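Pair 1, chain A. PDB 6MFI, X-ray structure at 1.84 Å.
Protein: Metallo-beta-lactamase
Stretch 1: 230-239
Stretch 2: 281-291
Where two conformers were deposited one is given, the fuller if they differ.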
# COMPACT_ATOMS: atom_id res chain seq x y z
N TYR A 230 14.13 -9.65 -13.72
CA TYR A 230 13.02 -9.05 -12.99
C TYR A 230 12.19 -10.08 -12.24
O TYR A 230 11.51 -9.72 -11.27
CB TYR A 230 12.14 -8.28 -13.97
CG TYR A 230 11.05 -7.43 -13.36
CD1 TYR A 230 11.35 -6.28 -12.64
CD2 TYR A 230 9.71 -7.75 -13.55
CE1 TYR A 230 10.35 -5.49 -12.10
CE2 TYR A 230 8.71 -6.96 -13.02
CZ TYR A 230 9.04 -5.84 -12.30
OH TYR A 230 8.04 -5.06 -11.77
N LEU A 231 12.22 -11.35 -12.66
CA LEU A 231 11.42 -12.40 -12.05
C LEU A 231 12.10 -13.06 -10.85
O LEU A 231 11.41 -13.47 -9.91
CB LEU A 231 11.07 -13.48 -13.08
CG LEU A 231 9.99 -13.19 -14.14
CD1 LEU A 231 10.33 -12.01 -15.04
CD2 LEU A 231 9.76 -14.44 -14.98
N GLN A 232 13.43 -13.17 -10.86
CA GLN A 232 14.13 -13.72 -9.71
C GLN A 232 13.98 -12.82 -8.50
O GLN A 232 13.83 -13.30 -7.37
CB GLN A 232 15.60 -13.95 -10.05
CG GLN A 232 15.82 -14.95 -11.18
CD GLN A 232 17.29 -15.10 -11.54
OE1 GLN A 232 17.64 -15.89 -12.42
NE2 GLN A 232 18.14 -14.33 -10.88
N ALA A 233 14.03 -11.50 -8.71
CA ALA A 233 13.75 -10.57 -7.62
C ALA A 233 12.28 -10.60 -7.25
O ALA A 233 11.93 -10.40 -6.08
CB ALA A 233 14.18 -9.16 -8.01
N TYR A 234 11.41 -10.83 -8.23
CA TYR A 234 10.00 -11.09 -7.96
C TYR A 234 9.84 -12.29 -7.02
O TYR A 234 9.08 -12.24 -6.05
CB TYR A 234 9.26 -11.34 -9.28
CG TYR A 234 7.77 -11.08 -9.28
CD1 TYR A 234 7.08 -10.95 -10.48
CD2 TYR A 234 7.05 -10.98 -8.10
CE1 TYR A 234 5.72 -10.72 -10.50
CE2 TYR A 234 5.69 -10.75 -8.11
CZ TYR A 234 5.03 -10.62 -9.31
OH TYR A 234 3.67 -10.39 -9.33
N ARG A 235 10.57 -13.38 -7.30
CA ARG A 235 10.51 -14.56 -6.45
C ARG A 235 11.10 -14.26 -5.07
O ARG A 235 10.59 -14.76 -4.06
CB ARG A 235 11.26 -15.72 -7.09
CG ARG A 235 10.75 -16.14 -8.46
CD ARG A 235 9.45 -16.92 -8.37
NE ARG A 235 9.40 -17.99 -9.36
CZ ARG A 235 9.13 -17.81 -10.65
NH1 ARG A 235 8.89 -16.60 -11.12
NH2 ARG A 235 9.11 -18.85 -11.47
N LEU A 236 12.17 -13.47 -5.02
CA LEU A 236 12.86 -13.23 -3.75
C LEU A 236 11.98 -12.46 -2.78
O LEU A 236 11.98 -12.75 -1.57
CB LEU A 236 14.17 -12.48 -4.01
CG LEU A 236 15.33 -12.77 -3.06
CD1 LEU A 236 15.68 -14.25 -3.10
CD2 LEU A 236 16.54 -11.92 -3.41
N GLY A 237 11.22 -11.49 -3.27
CA GLY A 237 10.32 -10.74 -2.40
C GLY A 237 9.10 -11.55 -2.00
O GLY A 237 8.60 -11.42 -0.88
N LEU A 238 8.60 -12.38 -2.91
CA LEU A 238 7.45 -13.23 -2.59
C LEU A 238 7.80 -14.24 -1.51
O LEU A 238 7.04 -14.44 -0.56
CB LEU A 238 6.96 -13.94 -3.86
CG LEU A 238 5.96 -13.16 -4.70
CD1 LEU A 238 5.64 -13.91 -5.99
CD2 LEU A 238 4.70 -12.91 -3.90
N ALA A 239 8.96 -14.90 -1.64
CA ALA A 239 9.40 -15.83 -0.61
C ALA A 239 9.69 -15.11 0.70
O ALA A 239 9.58 -15.70 1.78
CB ALA A 239 10.63 -16.59 -1.08
N GLY A 281 -0.83 -17.25 -3.14
CA GLY A 281 -1.78 -16.93 -4.18
C GLY A 281 -1.17 -16.11 -5.30
O GLY A 281 -1.53 -16.27 -6.47
N ILE A 282 -0.24 -15.22 -4.95
CA ILE A 282 0.47 -14.45 -5.97
C ILE A 282 1.37 -15.35 -6.79
O ILE A 282 1.45 -15.23 -8.02
CB ILE A 282 1.26 -13.29 -5.32
CG1 ILE A 282 0.31 -12.34 -4.58
CG2 ILE A 282 2.06 -12.55 -6.37
CD1 ILE A 282 -0.63 -11.59 -5.49
N SER A 283 2.07 -16.28 -6.13
CA SER A 283 2.91 -17.24 -6.85
C SER A 283 2.07 -18.13 -7.76
O SER A 283 2.55 -18.54 -8.82
CB SER A 283 3.70 -18.09 -5.86
OG SER A 283 4.58 -17.28 -5.08
N ALA A 284 0.84 -18.43 -7.36
CA ALA A 284 -0.05 -19.18 -8.25
C ALA A 284 -0.44 -18.34 -9.46
O ALA A 284 -0.40 -18.83 -10.59
CB ALA A 284 -1.29 -19.64 -7.48
N ARG A 285 -0.81 -17.08 -9.24
CA ARG A 285 -1.13 -16.20 -10.36
C ARG A 285 0.09 -15.97 -11.25
O ARG A 285 -0.04 -15.86 -12.47
CB ARG A 285 -1.67 -14.86 -9.84
CG ARG A 285 -3.05 -14.95 -9.22
CD ARG A 285 -3.50 -13.59 -8.71
NE ARG A 285 -3.50 -12.58 -9.78
CZ ARG A 285 -3.62 -11.28 -9.57
NH1 ARG A 285 -3.76 -10.81 -8.34
NH2 ARG A 285 -3.61 -10.44 -10.59
N LEU A 286 1.28 -15.88 -10.65
CA LEU A 286 2.49 -15.69 -11.43
C LEU A 286 2.80 -16.92 -12.27
O LEU A 286 3.23 -16.80 -13.43
CB LEU A 286 3.66 -15.35 -10.51
CG LEU A 286 5.07 -15.35 -11.12
CD1 LEU A 286 5.17 -14.35 -12.25
CD2 LEU A 286 6.11 -15.06 -10.04
N ALA A 287 2.58 -18.11 -11.71
CA ALA A 287 2.82 -19.34 -12.47
C ALA A 287 1.86 -19.45 -13.65
O ALA A 287 2.24 -19.91 -14.73
CB ALA A 287 2.69 -20.56 -11.56
N GLN A 288 0.60 -19.02 -13.46
CA GLN A 288 -0.34 -19.00 -14.57
C GLN A 288 -0.06 -17.85 -15.53
O GLN A 288 -0.40 -17.93 -16.72
CB GLN A 288 -1.78 -18.90 -14.05
CG GLN A 288 -2.09 -19.88 -12.93
CD GLN A 288 -3.46 -19.66 -12.31
OE1 GLN A 288 -4.02 -20.56 -11.68
NE2 GLN A 288 -4.00 -18.45 -12.48
N ARG A 289 0.55 -16.76 -15.04
CA ARG A 289 0.95 -15.68 -15.93
C ARG A 289 2.07 -16.12 -16.87
O ARG A 289 2.02 -15.87 -18.08
CB ARG A 289 1.38 -14.46 -15.12
CG ARG A 289 2.05 -13.36 -15.94
CD ARG A 289 1.15 -12.87 -17.07
NE ARG A 289 1.93 -12.29 -18.16
CZ ARG A 289 1.98 -10.99 -18.44
NH1 ARG A 289 2.71 -10.55 -19.45
NH2 ARG A 289 1.30 -10.12 -17.70
N LEU A 290 3.08 -16.80 -16.32
CA LEU A 290 4.15 -17.34 -17.16
C LEU A 290 3.69 -18.52 -18.00
O LEU A 290 4.41 -18.92 -18.92
CB LEU A 290 5.34 -17.74 -16.29
CG LEU A 290 5.86 -16.63 -15.37
CD1 LEU A 290 6.72 -17.19 -14.25
CD2 LEU A 290 6.61 -15.59 -16.19
N ALA A 291 2.52 -19.09 -17.70
CA ALA A 291 1.95 -20.10 -18.59
C ALA A 291 1.39 -19.47 -19.86
O ALA A 291 1.40 -20.11 -20.92
CB ALA A 291 0.85 -20.88 -17.86

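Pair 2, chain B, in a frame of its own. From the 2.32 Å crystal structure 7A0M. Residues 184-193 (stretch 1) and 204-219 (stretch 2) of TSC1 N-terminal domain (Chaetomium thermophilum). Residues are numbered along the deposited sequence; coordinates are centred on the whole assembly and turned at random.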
# COMPACT_ATOMS: atom_id res chain seq x y z
N ASP B 184 -21.05 21.30 -28.16
CA ASP B 184 -20.47 20.37 -29.13
C ASP B 184 -19.09 19.95 -28.64
O ASP B 184 -18.07 20.49 -29.08
CB ASP B 184 -20.39 21.01 -30.52
CG ASP B 184 -19.92 20.04 -31.59
OD1 ASP B 184 -19.92 18.82 -31.33
OD2 ASP B 184 -19.54 20.50 -32.68
N PRO B 185 -19.03 19.00 -27.70
CA PRO B 185 -17.72 18.59 -27.17
C PRO B 185 -16.80 17.96 -28.21
O PRO B 185 -15.60 18.26 -28.22
CB PRO B 185 -18.09 17.59 -26.07
CG PRO B 185 -19.53 17.89 -25.74
CD PRO B 185 -20.14 18.32 -27.03
N LYS B 186 -17.34 17.10 -29.08
CA LYS B 186 -16.51 16.50 -30.12
C LYS B 186 -15.98 17.56 -31.08
O LYS B 186 -14.81 17.53 -31.47
CB LYS B 186 -17.30 15.43 -30.88
CG LYS B 186 -16.54 14.85 -32.06
CD LYS B 186 -17.28 13.68 -32.68
CE LYS B 186 -16.66 13.29 -34.02
NZ LYS B 186 -15.17 13.24 -33.95
N GLY B 187 -16.84 18.50 -31.49
CA GLY B 187 -16.39 19.57 -32.36
C GLY B 187 -15.34 20.45 -31.71
O GLY B 187 -14.43 20.94 -32.38
N PHE B 188 -15.46 20.67 -30.40
CA PHE B 188 -14.45 21.47 -29.70
C PHE B 188 -13.08 20.81 -29.77
O PHE B 188 -12.07 21.49 -29.96
CB PHE B 188 -14.86 21.67 -28.24
CG PHE B 188 -13.87 22.46 -27.44
CD1 PHE B 188 -13.89 23.85 -27.47
CD2 PHE B 188 -12.91 21.83 -26.67
CE1 PHE B 188 -12.97 24.58 -26.74
CE2 PHE B 188 -11.99 22.56 -25.94
CZ PHE B 188 -12.02 23.93 -25.97
N MSE B 189 -13.03 19.49 -29.62
CA MSE B 189 -11.76 18.78 -29.55
C MSE B 189 -11.20 18.47 -30.94
O MSE B 189 -9.98 18.32 -31.10
CB MSE B 189 -11.92 17.51 -28.72
CG MSE B 189 -12.22 17.80 -27.26
SE MSE B 189 -12.49 16.22 -26.15
CE MSE B 189 -14.22 15.64 -26.84
N ASN B 190 -12.07 18.37 -31.94
CA ASN B 190 -11.61 18.30 -33.32
C ASN B 190 -10.93 19.60 -33.73
O ASN B 190 -9.86 19.58 -34.34
CB ASN B 190 -12.77 17.98 -34.26
CG ASN B 190 -12.90 16.50 -34.55
OD1 ASN B 190 -13.99 15.93 -34.44
ND2 ASN B 190 -11.80 15.87 -34.93
N ALA B 191 -11.55 20.73 -33.41
CA ALA B 191 -10.97 22.03 -33.74
C ALA B 191 -9.69 22.28 -32.95
O ALA B 191 -8.75 22.90 -33.47
CB ALA B 191 -11.99 23.14 -33.49
N LEU B 192 -9.64 21.82 -31.70
CA LEU B 192 -8.44 22.03 -30.89
C LEU B 192 -7.27 21.20 -31.39
O LEU B 192 -6.11 21.59 -31.22
CB LEU B 192 -8.73 21.71 -29.42
CG LEU B 192 -7.62 22.03 -28.42
CD1 LEU B 192 -7.36 23.53 -28.37
CD2 LEU B 192 -7.96 21.49 -27.04
N ASN B 193 -7.55 20.04 -32.00
CA ASN B 193 -6.48 19.16 -32.46
C ASN B 193 -5.58 19.84 -33.49
O ASN B 193 -4.38 19.56 -33.54
CB ASN B 193 -7.08 17.88 -33.05
CG ASN B 193 -6.02 16.90 -33.52
OD1 ASN B 193 -5.39 16.22 -32.72
ND2 ASN B 193 -5.83 16.83 -34.83
N SER B 204 -0.50 26.39 -25.24
CA SER B 204 -1.79 27.05 -25.02
C SER B 204 -2.95 26.09 -25.27
O SER B 204 -3.94 26.11 -24.54
CB SER B 204 -1.90 28.28 -25.92
OG SER B 204 -0.99 29.29 -25.52
N ALA B 205 -2.84 25.25 -26.31
CA ALA B 205 -3.90 24.29 -26.61
C ALA B 205 -4.11 23.31 -25.46
O ALA B 205 -5.25 23.01 -25.10
CB ALA B 205 -3.59 23.55 -27.91
N PHE B 206 -3.02 22.79 -24.89
CA PHE B 206 -3.15 21.87 -23.76
C PHE B 206 -3.72 22.58 -22.54
O PHE B 206 -4.49 21.98 -21.77
CB PHE B 206 -1.80 21.24 -23.44
CG PHE B 206 -1.42 20.12 -24.36
CD1 PHE B 206 -2.37 19.48 -25.13
CD2 PHE B 206 -0.10 19.71 -24.46
CE1 PHE B 206 -2.02 18.45 -25.98
CE2 PHE B 206 0.26 18.68 -25.31
CZ PHE B 206 -0.71 18.05 -26.07
N SER B 207 -3.37 23.85 -22.34
CA SER B 207 -3.94 24.62 -21.25
C SER B 207 -5.44 24.80 -21.43
O SER B 207 -6.22 24.65 -20.48
CB SER B 207 -3.25 25.98 -21.13
OG SER B 207 -1.87 25.82 -20.82
N LEU B 208 -5.87 25.13 -22.65
CA LEU B 208 -7.30 25.29 -22.92
C LEU B 208 -8.04 23.96 -22.76
O LEU B 208 -9.19 23.94 -22.31
CB LEU B 208 -7.50 25.85 -24.32
CG LEU B 208 -8.95 26.11 -24.76
CD1 LEU B 208 -9.59 27.18 -23.89
CD2 LEU B 208 -8.99 26.51 -26.22
N LEU B 209 -7.39 22.85 -23.12
CA LEU B 209 -8.00 21.54 -22.92
C LEU B 209 -8.25 21.27 -21.44
O LEU B 209 -9.31 20.76 -21.06
CB LEU B 209 -7.13 20.45 -23.53
CG LEU B 209 -7.63 19.01 -23.35
CD1 LEU B 209 -9.04 18.86 -23.91
CD2 LEU B 209 -6.68 18.03 -24.02
N CYS B 210 -7.27 21.60 -20.59
CA CYS B 210 -7.46 21.44 -19.15
C CYS B 210 -8.62 22.29 -18.65
O CYS B 210 -9.44 21.83 -17.85
CB CYS B 210 -6.17 21.80 -18.41
SG CYS B 210 -4.79 20.68 -18.72
N ALA B 211 -8.70 23.54 -19.11
CA ALA B 211 -9.82 24.40 -18.73
C ALA B 211 -11.14 23.83 -19.24
O ALA B 211 -12.18 23.95 -18.58
CB ALA B 211 -9.60 25.82 -19.25
N PHE B 212 -11.12 23.23 -20.44
CA PHE B 212 -12.34 22.65 -20.99
C PHE B 212 -12.83 21.47 -20.15
O PHE B 212 -14.00 21.43 -19.75
CB PHE B 212 -12.09 22.20 -22.43
CG PHE B 212 -13.29 21.56 -23.08
CD1 PHE B 212 -14.47 22.26 -23.23
CD2 PHE B 212 -13.22 20.26 -23.55
CE1 PHE B 212 -15.57 21.67 -23.82
CE2 PHE B 212 -14.32 19.66 -24.14
CZ PHE B 212 -15.49 20.37 -24.28
N VAL B 213 -11.94 20.51 -19.87
CA VAL B 213 -12.32 19.37 -19.05
C VAL B 213 -12.73 19.81 -17.65
O VAL B 213 -13.63 19.22 -17.04
CB VAL B 213 -11.16 18.34 -19.00
CG1 VAL B 213 -11.54 17.14 -18.15
CG2 VAL B 213 -10.79 17.90 -20.41
N ASN B 214 -12.11 20.87 -17.13
CA ASN B 214 -12.44 21.33 -15.79
C ASN B 214 -13.81 21.99 -15.75
O ASN B 214 -14.46 22.00 -14.69
CB ASN B 214 -11.37 22.30 -15.29
CG ASN B 214 -11.43 22.50 -13.78
OD1 ASN B 214 -10.95 21.66 -13.02
ND2 ASN B 214 -12.01 23.61 -13.36
N SER B 215 -14.28 22.54 -16.87
CA SER B 215 -15.60 23.15 -16.93
C SER B 215 -16.73 22.13 -16.88
O SER B 215 -17.90 22.53 -16.91
CB SER B 215 -15.72 24.00 -18.20
OG SER B 215 -15.66 23.19 -19.36
N GLY B 216 -16.41 20.84 -16.82
CA GLY B 216 -17.39 19.79 -16.74
C GLY B 216 -18.31 19.70 -17.95
O GLY B 216 -19.53 19.82 -17.84
N PRO B 217 -17.74 19.47 -19.13
CA PRO B 217 -18.57 19.30 -20.32
C PRO B 217 -19.03 17.86 -20.45
O PRO B 217 -18.40 16.95 -19.88
CB PRO B 217 -17.62 19.69 -21.46
CG PRO B 217 -16.29 19.21 -20.97
CD PRO B 217 -16.30 19.34 -19.46
N PRO B 218 -20.11 17.61 -21.17
CA PRO B 218 -20.59 16.23 -21.32
C PRO B 218 -19.82 15.49 -22.41
O PRO B 218 -19.10 16.08 -23.22
CB PRO B 218 -22.05 16.42 -21.71
CG PRO B 218 -22.05 17.71 -22.48
CD PRO B 218 -21.01 18.58 -21.81
N HIS B 219 -19.98 14.17 -22.40
CA HIS B 219 -19.54 13.30 -23.49
C HIS B 219 -18.04 13.42 -23.75
O HIS B 219 -17.59 13.45 -24.90
CB HIS B 219 -20.33 13.60 -24.77
CG HIS B 219 -21.81 13.63 -24.56
ND1 HIS B 219 -22.56 14.79 -24.69
CD2 HIS B 219 -22.69 12.66 -24.20
CE1 HIS B 219 -23.83 14.52 -24.44
NE2 HIS B 219 -23.93 13.24 -24.14

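At the centre of the interface, pair 2 stacks two aromatic rings where pair 1 sets a leucine methyl over a tyrosine. In pair 2 the rings of Phe B188 and Phe B212 lie face to face, centroids 4.0 Å apart and planes at 28°, with Phe B188 CE2 3.3 Å from Phe B212 CG. In pair 1 the matching residues are Tyr A234 and Leu A286: Leu A286 CD2 sits 4.3 Å from the centroid of the Tyr A234 ring, 11° off its normal, a CH-pi contact over one face. The four side chains share the t rotamer at chi1, and their centres superpose within 1.5 Å, so the same space between the helices is filled by ring on ring or by methyl on ring.

The frame around this centre is common. Two helices run antiparallel, at 159° in pair 1 and 167° in pair 2, their axes approaching to 10.7 and 10.9 Å; fourteen central residues superpose with an RMSD of 0.4 Å. No hydrogen bond crosses between the stretches in either pair, and the contacts are largely apolar.

Next to the centre, Ile A282 matches Leu B208. Ile A282 CG2 reaches Leu A238 CD2 at 3.6 Å and lies 4.0 Å from Tyr A234 OH; Leu B208 CG meets the edge of the Phe B188 ring, 4.0 Å from Phe B188 CZ. Leu A238 and Leu B192 coincide, both pointing toward the opposing helix. Beside them, small Ser A283 offers its OG to Leu A238 CD1 at 3.6 Å, whereas Leu B209 presents its CB to Leu B192 CD2 at 3.8 Å.

Arg A235 and Met B189 (selenomethionine) both leave the backbone sideways and bring their ends nearer the partner. The arginine lays NH1 3.4 Å from Leu A286 CD2 and 3.9 Å from Leu A290 CD1, an aliphatic setting for a charged group; the methionine places CG 4.2 Å from Phe B212 CE2.

The pairs diverge at the remaining end. Leu A231 CD2 packs on Leu A290 CD2 at 3.6 Å, but the position matching Leu A290 is Gly B216, which has no side chain and leaves helical geometry with positive phi. Pro B185, in the place of Leu A231, instead packs its CB 4.2 Å from Phe B212 CZ and its CG 4.1 Å from Pro B218 CG, in the loop beyond the helix. Here the first helix of pair 2 begins: Asp B184 caps it, OD1 accepting from Gly B187 N at 3.1 Å, while the helix of pair 1 starts earlier in the chain.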